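Local structure of flavoredoxin (Desulfovibrio vulgaris str. 'Miyazaki F', 2D5M) at residues 10-15 / 163-168; 17-22 / 31-36; 68-73 / 116-121. The protein binds flavin mononucleotide and, as a flavoprotein of the flavin reductase-like family, probably serves in electron transport. All blocks are in the same frame, centred on the assembly; numbering follows the deposited sequence.

Overall arrangement
The three contacts lie in one curled antiparallel sheet, consistent with the FMN-binding split barrel of flavin reductase-like proteins. Strand 14-22 links them: contact 1 joins its start to 163-168, contact 2 pairs it with 31-36, and on its other side lies strand 65-70, which contact 3 pairs with 116-121. Contacts 2 and 3 lie about 9 Å apart, centre to centre, and Leu-18 O probably accepts a hydrogen bond from Ser-69 N (2.9 Å). Contacts 1 and 2, about 15 Å apart between centres, both touch the flavin. Contact 3 does not: its Ile-68 side chain stays about 10 Å from a bound FMN at the nearest atoms. All three also touch the second subunit.

Contact 1: 10-15 / 163-168; sequences LAYPTP and IFAPVS. With FMN (flavin mononucleotide), chain E.
Thr-14 and Phe-164 carry the polar part of this contact. Phe-164 N gives Thr-14 O a nearly straight backbone bond of 2.9 Å, with an N-H...O angle of 163°. In return the carbonyl of Phe-164 takes a weak bond from Thr-14 N and a closer one from the hydroxyl, with Thr-14 OG1 donating to Phe-164 O over 2.8 Å. The hydroxyl stands above the carbonyl plane, 48° out of it. A chi1 of 77° sets OG1 between the backbone N and the carbonyl carbon of its own residue, facing that acceptor, and threonine suits the place because its methyl serves the apolar side as well.

That methyl, Thr-14 CG2, meets Pro-166 CD tip to tip at 4.0 Å. The proline ring also packs against residues 10 to 12, its CD lying 3.5 Å from Ala-11 O. Tyr-12 brings ring atom CE1 obliquely to within 4.0 Å of Ala-165 CB, and a cis peptide bond leads from it into Pro-13, whose CB rests 3.8 Å from Ile-163 CG2.

The Phe-164 ring is sandwiched. FMN methyl C7M sits 3.5 Å above the centre of one face, a CH-pi contact, while Pro-166 N lies over the opposite face; Thr-14 OG1 approaches the edge, near the ring plane.

Ala-11 O and Pro-15 O are buried without polar partners, a cost set against the apolar packing. Phenylalanine thus offers the dimethylbenzene end of the flavin an apolar ring, and the Thr-14 hydroxyl bond, with that from Phe-164 N to Thr-14 O, ties the backbone carrying this ring to strand 14-22.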
loop_
_atom_site.group_PDB
_atom_site.type_symbol
_atom_site.label_atom_id
_atom_site.label_comp_id
_atom_site.label_asym_id
_atom_site.label_seq_id
_atom_site.Cartn_x
_atom_site.Cartn_y
_atom_site.Cartn_z
ATOM N N LEU A 10 -10.850 -2.951 -3.766
ATOM C CA LEU A 10 -10.442 -4.253 -3.270
ATOM C C LEU A 10 -9.077 -4.595 -3.822
ATOM O O LEU A 10 -8.912 -4.828 -5.008
ATOM C CB LEU A 10 -11.457 -5.270 -3.646
ATOM C CG LEU A 10 -11.435 -6.644 -3.079
ATOM C CD1 LEU A 10 -11.209 -6.701 -1.588
ATOM C CD2 LEU A 10 -12.785 -7.363 -3.438
ATOM N N ALA A 11 -8.093 -4.628 -2.944
ATOM C CA ALA A 11 -6.730 -4.993 -3.234
ATOM C C ALA A 11 -6.059 -5.390 -1.930
ATOM O O ALA A 11 -6.530 -4.968 -0.864
ATOM C CB ALA A 11 -5.964 -3.875 -3.904
ATOM N N TYR A 12 -4.985 -6.180 -2.007
ATOM C CA TYR A 12 -4.273 -6.598 -0.811
ATOM C C TYR A 12 -2.771 -6.569 -1.101
ATOM O O TYR A 12 -2.386 -6.880 -2.250
ATOM C CB TYR A 12 -4.545 -8.027 -0.424
ATOM C CG TYR A 12 -5.980 -8.424 -0.294
ATOM C CD1 TYR A 12 -6.836 -7.789 0.631
ATOM C CD2 TYR A 12 -6.514 -9.410 -1.072
ATOM C CE1 TYR A 12 -8.146 -8.146 0.745
ATOM C CE2 TYR A 12 -7.833 -9.800 -0.924
ATOM C CZ TYR A 12 -8.648 -9.184 -0.033
ATOM O OH TYR A 12 -9.970 -9.565 0.079
ATOM N N PRO A 13 -1.935 -6.305 -0.113
ATOM C CA PRO A 13 -2.289 -5.710 1.181
ATOM C C PRO A 13 -2.631 -4.244 0.983
ATOM O O PRO A 13 -2.260 -3.640 -0.007
ATOM C CB PRO A 13 -0.985 -5.825 1.978
ATOM C CG PRO A 13 0.048 -5.629 0.913
ATOM C CD PRO A 13 -0.469 -6.422 -0.260
ATOM N N THR A 14 -3.302 -3.675 1.990
ATOM C CA THR A 14 -3.373 -2.212 2.170
ATOM C C THR A 14 -2.836 -1.912 3.559
ATOM O O THR A 14 -2.937 -2.769 4.464
ATOM C CB THR A 14 -4.769 -1.585 1.926
ATOM O OG1 THR A 14 -5.629 -1.823 3.037
ATOM C CG2 THR A 14 -5.380 -2.140 0.642
ATOM N N PRO A 15 -2.245 -0.747 3.751
ATOM C CA PRO A 15 -1.652 -0.420 5.052
ATOM C C PRO A 15 -2.683 0.106 6.015
ATOM O O PRO A 15 -3.842 0.421 5.702
ATOM C CB PRO A 15 -0.630 0.640 4.672
ATOM C CG PRO A 15 -1.275 1.366 3.545
ATOM C CD PRO A 15 -1.995 0.319 2.756
ATOM N N ILE A 163 -2.165 -5.058 8.696
ATOM C CA ILE A 163 -2.649 -5.030 7.356
ATOM C C ILE A 163 -4.160 -4.817 7.340
ATOM O O ILE A 163 -4.862 -5.483 8.098
ATOM C CB ILE A 163 -2.356 -6.357 6.552
ATOM C CG1 ILE A 163 -0.836 -6.601 6.502
ATOM C CG2 ILE A 163 -2.933 -6.440 5.208
ATOM C CD1 ILE A 163 -0.609 -8.074 6.229
ATOM N N PHE A 164 -4.691 -3.954 6.473
ATOM C CA PHE A 164 -6.105 -3.769 6.303
ATOM C C PHE A 164 -6.616 -4.496 5.059
ATOM O O PHE A 164 -6.013 -4.397 3.990
ATOM C CB PHE A 164 -6.466 -2.292 6.249
ATOM C CG PHE A 164 -7.902 -1.936 5.958
ATOM C CD1 PHE A 164 -8.920 -2.391 6.826
ATOM C CD2 PHE A 164 -8.272 -1.195 4.889
ATOM C CE1 PHE A 164 -10.222 -2.046 6.617
ATOM C CE2 PHE A 164 -9.561 -0.793 4.689
ATOM C CZ PHE A 164 -10.568 -1.237 5.543
ATOM N N ALA A 165 -7.683 -5.273 5.250
ATOM C CA ALA A 165 -8.417 -5.932 4.168
ATOM C C ALA A 165 -9.663 -5.094 3.882
ATOM O O ALA A 165 -10.623 -5.147 4.687
ATOM C CB ALA A 165 -8.779 -7.350 4.570
ATOM N N PRO A 166 -9.686 -4.320 2.797
ATOM C CA PRO A 166 -10.837 -3.474 2.542
ATOM C C PRO A 166 -12.075 -4.260 2.126
ATOM O O PRO A 166 -11.973 -5.406 1.668
ATOM C CB PRO A 166 -10.328 -2.590 1.387
ATOM C CG PRO A 166 -9.360 -3.446 0.651
ATOM C CD PRO A 166 -8.652 -4.181 1.759
ATOM N N VAL A 167 -13.229 -3.643 2.303
ATOM C CA VAL A 167 -14.565 -4.139 1.900
ATOM C C VAL A 167 -15.050 -5.186 2.905
ATOM O O VAL A 167 -16.094 -5.017 3.504
ATOM C CB VAL A 167 -14.664 -4.640 0.455
ATOM C CG1 VAL A 167 -16.100 -4.986 0.113
ATOM C CG2 VAL A 167 -14.118 -3.599 -0.515
ATOM N N SER A 168 -14.255 -6.245 3.082
ATOM C CA SER A 168 -14.549 -7.142 4.182
ATOM C C SER A 168 -14.247 -6.467 5.536
ATOM O O SER A 168 -14.792 -6.871 6.546
ATOM C CB SER A 168 -13.753 -8.435 4.085
ATOM O OG SER A 168 -12.389 -8.175 4.085
HETATM N N1 FMN E . -10.017 8.410 5.813
HETATM C C2 FMN E . -9.357 9.054 4.801
HETATM O O2 FMN E . -9.636 10.224 4.505
HETATM N N3 FMN E . -8.390 8.354 4.084
HETATM C C4 FMN E . -8.051 7.035 4.281
HETATM O O4 FMN E . -7.172 6.490 3.580
HETATM C C4A FMN E . -8.775 6.351 5.297
HETATM N N5 FMN E . -8.536 5.034 5.507
HETATM C C5A FMN E . -9.143 4.483 6.607
HETATM C C6 FMN E . -8.891 3.108 6.873
HETATM C C7 FMN E . -9.410 2.448 7.976
HETATM C C7M FMN E . -9.176 0.976 8.222
HETATM C C8 FMN E . -10.209 3.227 8.895
HETATM C C8M FMN E . -10.716 2.559 10.163
HETATM C C9 FMN E . -10.521 4.544 8.608
HETATM C C9A FMN E . -10.005 5.188 7.496
HETATM N N10 FMN E . -10.314 6.519 7.139
HETATM C C10 FMN E . -9.669 7.125 6.089
HETATM C "C1'" FMN E . -11.284 7.297 7.958
HETATM C "C2'" FMN E . -10.602 8.274 8.914
HETATM O "O2'" FMN E . -9.549 7.661 9.667
HETATM C "C3'" FMN E . -11.655 8.802 9.894
HETATM O "O3'" FMN E . -12.557 9.634 9.128
HETATM C "C4'" FMN E . -11.085 9.578 11.072
HETATM O "O4'" FMN E . -12.162 9.672 12.045
HETATM C "C5'" FMN E . -10.608 10.945 10.730
HETATM O "O5'" FMN E . -10.118 11.567 11.961
HETATM P P FMN E . -9.871 13.156 12.055
HETATM O O1P FMN E . -11.199 13.862 11.744
HETATM O O2P FMN E . -8.801 13.583 11.079
HETATM O O3P FMN E . -9.461 13.284 13.511
#

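Contact 2: 17-22 / 31-36. With FMN (flavin mononucleotide), chain E.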
loop_
_atom_site.group_PDB
_atom_site.type_symbol
_atom_site.label_atom_id
_atom_site.label_comp_id
_atom_site.label_asym_id
_atom_site.label_seq_id
_atom_site.Cartn_x
_atom_site.Cartn_y
_atom_site.Cartn_z
ATOM N N PHE A 17 -1.953 3.086 8.297
ATOM C CA PHE A 17 -1.118 4.169 8.772
ATOM C C PHE A 17 -1.895 5.068 9.730
ATOM O O PHE A 17 -2.974 5.505 9.410
ATOM C CB PHE A 17 -0.675 5.012 7.583
ATOM C CG PHE A 17 0.292 4.303 6.612
ATOM C CD1 PHE A 17 0.415 4.809 5.318
ATOM C CD2 PHE A 17 1.067 3.191 6.949
ATOM C CE1 PHE A 17 1.288 4.303 4.386
ATOM C CE2 PHE A 17 1.973 2.684 5.985
ATOM C CZ PHE A 17 2.102 3.230 4.726
ATOM N N LEU A 18 -1.288 5.429 10.864
ATOM C CA LEU A 18 -1.869 6.464 11.684
ATOM C C LEU A 18 -1.163 7.791 11.375
ATOM O O LEU A 18 0.038 7.976 11.653
ATOM C CB LEU A 18 -1.834 6.192 13.167
ATOM C CG LEU A 18 -2.859 5.119 13.597
ATOM C CD1 LEU A 18 -2.413 3.755 13.105
ATOM C CD2 LEU A 18 -3.093 5.215 15.102
ATOM N N VAL A 19 -1.891 8.704 10.750
ATOM C CA VAL A 19 -1.374 9.994 10.304
ATOM C C VAL A 19 -1.496 10.964 11.444
ATOM O O VAL A 19 -2.609 11.228 11.937
ATOM C CB VAL A 19 -2.156 10.486 9.079
ATOM C CG1 VAL A 19 -1.639 11.844 8.661
ATOM C CG2 VAL A 19 -2.032 9.508 7.901
ATOM N N GLY A 20 -0.350 11.479 11.905
ATOM C CA GLY A 20 -0.271 12.332 13.103
ATOM C C GLY A 20 -0.052 13.771 12.720
ATOM O O GLY A 20 0.764 14.092 11.842
ATOM N N THR A 21 -0.738 14.688 13.398
ATOM C CA THR A 21 -0.674 16.115 13.150
ATOM C C THR A 21 -0.901 16.919 14.441
ATOM O O THR A 21 -1.358 16.381 15.447
ATOM C CB THR A 21 -1.765 16.553 12.157
ATOM O OG1 THR A 21 -3.056 16.200 12.663
ATOM C CG2 THR A 21 -1.555 16.011 10.741
ATOM N N TYR A 22 -0.550 18.196 14.381
ATOM C CA TYR A 22 -0.981 19.184 15.366
ATOM C C TYR A 22 -1.992 20.139 14.739
ATOM O O TYR A 22 -1.781 20.609 13.614
ATOM C CB TYR A 22 0.212 20.019 15.856
ATOM C CG TYR A 22 1.201 19.314 16.716
ATOM C CD1 TYR A 22 0.874 18.728 17.902
ATOM C CD2 TYR A 22 2.559 19.237 16.293
ATOM C CE1 TYR A 22 1.819 18.067 18.694
ATOM C CE2 TYR A 22 3.491 18.586 17.077
ATOM C CZ TYR A 22 3.131 18.016 18.288
ATOM O OH TYR A 22 4.078 17.371 19.016
ATOM N N MET A 31 -5.232 9.918 12.793
ATOM C CA MET A 31 -6.327 9.290 12.057
ATOM C C MET A 31 -5.789 8.088 11.332
ATOM O O MET A 31 -4.593 7.986 11.082
ATOM C CB MET A 31 -7.048 10.253 11.117
ATOM C CG MET A 31 -6.148 10.892 10.075
ATOM S SD MET A 31 -5.805 9.865 8.641
ATOM C CE MET A 31 -7.335 9.973 7.713
ATOM N N ALA A 32 -6.655 7.136 10.984
ATOM C CA ALA A 32 -6.256 5.972 10.206
ATOM C C ALA A 32 -6.387 6.228 8.705
ATOM O O ALA A 32 -7.416 6.774 8.238
ATOM C CB ALA A 32 -7.134 4.795 10.576
ATOM N N ALA A 33 -5.401 5.796 7.958
ATOM C CA ALA A 33 -5.393 5.913 6.492
ATOM C C ALA A 33 -4.894 4.595 5.889
ATOM O O ALA A 33 -3.789 4.165 6.195
ATOM C CB ALA A 33 -4.541 7.042 6.005
ATOM N N ALA A 34 -5.696 4.024 5.000
ATOM C CA ALA A 34 -5.295 2.888 4.196
ATOM C C ALA A 34 -5.129 3.221 2.723
ATOM O O ALA A 34 -4.526 2.426 1.980
ATOM C CB ALA A 34 -6.296 1.744 4.333
ATOM N N TRP A 35 -5.676 4.355 2.248
ATOM C CA TRP A 35 -5.557 4.764 0.844
ATOM C C TRP A 35 -4.245 5.534 0.740
ATOM O O TRP A 35 -4.191 6.766 0.720
ATOM C CB TRP A 35 -6.727 5.603 0.402
ATOM C CG TRP A 35 -8.046 4.925 0.131
ATOM C CD1 TRP A 35 -9.076 5.581 -0.460
ATOM C CD2 TRP A 35 -8.525 3.589 0.362
ATOM N NE1 TRP A 35 -10.152 4.760 -0.610
ATOM C CE2 TRP A 35 -9.853 3.526 -0.119
ATOM C CE3 TRP A 35 -7.976 2.421 0.900
ATOM C CZ2 TRP A 35 -10.628 2.379 -0.056
ATOM C CZ3 TRP A 35 -8.743 1.271 0.974
ATOM C CH2 TRP A 35 -10.075 1.250 0.489
ATOM N N ALA A 36 -3.147 4.795 0.739
ATOM C CA ALA A 36 -1.827 5.331 0.953
ATOM C C ALA A 36 -0.786 4.337 0.498
ATOM O O ALA A 36 -1.029 3.132 0.444
ATOM C CB ALA A 36 -1.600 5.643 2.445
HETATM N N1 FMN E . -10.017 8.410 5.813
HETATM C C2 FMN E . -9.357 9.054 4.801
HETATM O O2 FMN E . -9.636 10.224 4.505
HETATM N N3 FMN E . -8.390 8.354 4.084
HETATM C C4 FMN E . -8.051 7.035 4.281
HETATM O O4 FMN E . -7.172 6.490 3.580
HETATM C C4A FMN E . -8.775 6.351 5.297
HETATM N N5 FMN E . -8.536 5.034 5.507
HETATM C C5A FMN E . -9.143 4.483 6.607
HETATM C C6 FMN E . -8.891 3.108 6.873
HETATM C C7 FMN E . -9.410 2.448 7.976
HETATM C C7M FMN E . -9.176 0.976 8.222
HETATM C C8 FMN E . -10.209 3.227 8.895
HETATM C C8M FMN E . -10.716 2.559 10.163
HETATM C C9 FMN E . -10.521 4.544 8.608
HETATM C C9A FMN E . -10.005 5.188 7.496
HETATM N N10 FMN E . -10.314 6.519 7.139
HETATM C C10 FMN E . -9.669 7.125 6.089
HETATM C "C1'" FMN E . -11.284 7.297 7.958
HETATM C "C2'" FMN E . -10.602 8.274 8.914
HETATM O "O2'" FMN E . -9.549 7.661 9.667
HETATM C "C3'" FMN E . -11.655 8.802 9.894
HETATM O "O3'" FMN E . -12.557 9.634 9.128
HETATM C "C4'" FMN E . -11.085 9.578 11.072
HETATM O "O4'" FMN E . -12.162 9.672 12.045
HETATM C "C5'" FMN E . -10.608 10.945 10.730
HETATM O "O5'" FMN E . -10.118 11.567 11.961
HETATM P P FMN E . -9.871 13.156 12.055
HETATM O O1P FMN E . -11.199 13.862 11.744
HETATM O O2P FMN E . -8.801 13.583 11.079
HETATM O O3P FMN E . -9.461 13.284 13.511
#
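Phe-17, Met-31 and Val-19 bury the most surface where the two arms of a beta hairpin meet. Phe-17 forms an antiparallel hydrogen-bonded pair with Ala-33: its N donates to Ala-33 O, and Ala-33 N returns a bond of 2.8 Å to Phe-17 O. Its ring atom CD1 comes obliquely to within 3.6 Å of Ala-36 CB; the small alanine accepts the wide aromatic group.

Val-19 and Met-31 form the next hydrogen-bonded pair, with Val-19 N bound to Met-31 O at 2.8 Å. Their side chains run side by side, and the sulphur of Met-31, SD, rests 3.7 Å from Val-19 CB. In the conformer described, of two that were modelled, Met-31 is bent at chi2 (81°) and chi3 (76°), which brings the flexible thioether round to the flavin: its CE lies 3.6 Å from FMN N1.

The second arm also binds FMN through its backbone. Ala-34 N donates to FMN N5 (3.1 Å), Trp-35 N to FMN O4 (2.9 Å), and FMN O2' gives a bond to Ala-32 O (2.7 Å). The run of alanines admits the ring system close to the main chain.

Trp-35 NE1 is hydrogen-bonded to Ser-41 OG of the second subunit. Strand 65-70 flanks 17-22 on its other side, placing Ile-68 and Ile-70 against Phe-17, while helix 55-63 packs on Thr-21 and, through Thr-56, touches Met-31.

Contact 3: 68-73 / 116-121; sequences ISIPSR and MAIELK
Ile-68 and Ile-118 sit opposite each other as an antiparallel hydrogen-bonded pair, in the tightly bonded part of this contact. Ile-118 N donates to Ile-68 O over 2.7 Å, and Ile-68 N answers with a bond of 2.9 Å to Ile-118 O. Two residues further along, past Ser-69 and Ala-117, Ile-70 N bonds to Met-116 O at 2.9 Å and almost straight, with an N-H...O angle of 172°.

The face bearing Ile-68, Ile-70, Met-116, Ile-118 and Leu-120 is apolar throughout. Leu-120 crosses Ile-68 obliquely, its CD1 reaching within 3.9 Å of Ile-68 CG1. At the other end, Ile-70 and Met-116 lie side by side and point the same way, with Ile-70 CD1 4.1 Å from Met-116 SD. Met-116 keeps an extended chain (chi2 167°, chi3 -179°), a long slim shape that can follow its branched neighbour. Beta-branched isoleucine suits extended backbone and fills this layer, which Ile-46 of strand 44-48 and Ile-138 of strand 133-144 continue; such packing suggests the inward face of a curled antiparallel sheet, consistent with the split barrel of the family. Tyr-12 and Leu-10 of the second subunit also pack against it.

Between the two segments the other face has fewer contacts. Ser-69 and Ala-117 form a non-hydrogen-bonded pair whose small side chains touch loosely, Ser-69 OG lying 4.2 Å from Ala-117 CB. That hydroxyl is hydrogen-bonded instead to Val-111 N, and Tyr-110 lies against both residues.

Past Ile-70 the segment 68-73 leaves its partner, while 116-121 runs on, backbone-bonded at Leu-120 to Phe-66. Lys-121 is exposed, its NZ in a long, weak ion pair with Glu-137. Arg-73, partly exposed, forms salt bridges through NE with Asp-160 and through NH1 with Glu-176 of the second subunit.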
loop_
_atom_site.group_PDB
_atom_site.type_symbol
_atom_site.label_atom_id
_atom_site.label_comp_id
_atom_site.label_asym_id
_atom_site.label_seq_id
_atom_site.Cartn_x
_atom_site.Cartn_y
_atom_site.Cartn_z
ATOM N N ILE A 68 3.581 9.384 10.083
ATOM C CA ILE A 68 2.917 8.105 9.960
ATOM C C ILE A 68 3.491 7.210 11.040
ATOM O O ILE A 68 4.674 6.947 11.065
ATOM C CB ILE A 68 3.075 7.529 8.553
ATOM C CG1 ILE A 68 2.224 8.339 7.560
ATOM C CG2 ILE A 68 2.724 6.018 8.540
ATOM C CD1 ILE A 68 2.501 8.050 6.109
ATOM N N SER A 69 2.603 6.727 11.891
ATOM C CA SER A 69 2.981 5.748 12.902
ATOM C C SER A 69 2.339 4.420 12.531
ATOM O O SER A 69 1.164 4.362 12.158
ATOM C CB SER A 69 2.520 6.200 14.291
ATOM O OG SER A 69 3.061 7.432 14.669
ATOM N N ILE A 70 3.127 3.341 12.625
ATOM C CA ILE A 70 2.675 2.020 12.175
ATOM C C ILE A 70 2.353 1.190 13.422
ATOM O O ILE A 70 3.242 0.923 14.207
ATOM C CB ILE A 70 3.732 1.388 11.289
ATOM C CG1 ILE A 70 3.913 2.258 10.032
ATOM C CG2 ILE A 70 3.383 -0.034 10.931
ATOM C CD1 ILE A 70 4.731 1.836 8.912
ATOM N N PRO A 71 1.073 0.825 13.602
ATOM C CA PRO A 71 0.711 0.074 14.828
ATOM C C PRO A 71 1.209 -1.378 14.695
ATOM O O PRO A 71 1.185 -1.978 13.615
ATOM C CB PRO A 71 -0.795 0.088 14.841
ATOM C CG PRO A 71 -1.156 0.214 13.394
ATOM C CD PRO A 71 -0.071 1.081 12.738
ATOM N N SER A 72 1.546 -1.973 15.808
ATOM C CA SER A 72 1.718 -3.397 16.006
ATOM C C SER A 72 0.358 -3.971 16.400
ATOM O O SER A 72 -0.609 -3.237 16.681
ATOM C CB SER A 72 2.740 -3.734 17.047
ATOM O OG SER A 72 2.369 -3.149 18.258
ATOM N N ARG A 73 0.262 -5.299 16.412
ATOM C CA ARG A 73 -1.047 -5.891 16.630
ATOM C C ARG A 73 -1.621 -5.516 17.986
ATOM O O ARG A 73 -2.848 -5.481 18.107
ATOM C CB ARG A 73 -0.959 -7.418 16.490
ATOM C CG ARG A 73 -0.443 -8.152 17.721
ATOM C CD ARG A 73 -0.429 -9.652 17.486
ATOM N NE ARG A 73 0.463 -10.025 16.436
ATOM C CZ ARG A 73 0.487 -11.196 15.785
ATOM N NH1 ARG A 73 -0.393 -12.139 16.086
ATOM N NH2 ARG A 73 1.417 -11.361 14.839
ATOM N N MET A 116 7.241 1.826 14.985
ATOM C CA MET A 116 7.825 2.507 13.827
ATOM C C MET A 116 7.053 3.811 13.568
ATOM O O MET A 116 5.829 3.834 13.579
ATOM C CB MET A 116 7.749 1.615 12.617
ATOM C CG MET A 116 8.278 2.157 11.327
ATOM S SD MET A 116 8.402 0.709 10.234
ATOM C CE MET A 116 9.056 1.540 8.844
ATOM N N ALA A 117 7.799 4.871 13.284
ATOM C CA ALA A 117 7.224 6.173 13.008
ATOM C C ALA A 117 8.056 6.835 11.877
ATOM O O ALA A 117 9.259 6.682 11.808
ATOM C CB ALA A 117 7.207 7.038 14.238
ATOM N N ILE A 118 7.350 7.543 11.026
ATOM C CA ILE A 118 7.921 8.222 9.875
ATOM C C ILE A 118 7.561 9.698 9.976
ATOM O O ILE A 118 6.384 10.024 10.227
ATOM C CB ILE A 118 7.343 7.606 8.564
ATOM C CG1 ILE A 118 7.479 6.102 8.532
ATOM C CG2 ILE A 118 7.999 8.288 7.377
ATOM C CD1 ILE A 118 6.762 5.445 7.366
ATOM N N GLU A 119 8.531 10.579 9.820
ATOM C CA GLU A 119 8.328 12.011 9.840
ATOM C C GLU A 119 8.303 12.556 8.425
ATOM O O GLU A 119 9.262 12.303 7.668
ATOM C CB GLU A 119 9.465 12.698 10.637
ATOM C CG GLU A 119 9.540 12.263 12.080
ATOM C CD GLU A 119 10.312 13.217 12.963
ATOM O OE1 GLU A 119 10.278 14.451 12.637
ATOM O OE2 GLU A 119 10.868 12.743 13.979
ATOM N N LEU A 120 7.248 13.272 8.074
ATOM C CA LEU A 120 7.075 13.756 6.702
ATOM C C LEU A 120 6.821 15.263 6.642
ATOM O O LEU A 120 6.111 15.868 7.432
ATOM C CB LEU A 120 5.927 13.029 5.982
ATOM C CG LEU A 120 6.084 11.506 5.952
ATOM C CD1 LEU A 120 5.241 10.824 7.045
ATOM C CD2 LEU A 120 5.742 10.910 4.585
ATOM N N LYS A 121 7.438 15.858 5.601
ATOM C CA LYS A 121 7.230 17.245 5.203
ATOM C C LYS A 121 6.315 17.276 4.015
ATOM O O LYS A 121 6.576 16.592 3.001
ATOM C CB LYS A 121 8.560 17.900 4.839
ATOM C CG LYS A 121 8.540 19.296 4.261
ATOM C CD LYS A 121 9.905 19.829 3.843
ATOM C CE LYS A 121 10.526 19.048 2.697
ATOM N NZ LYS A 121 11.616 19.672 1.930
#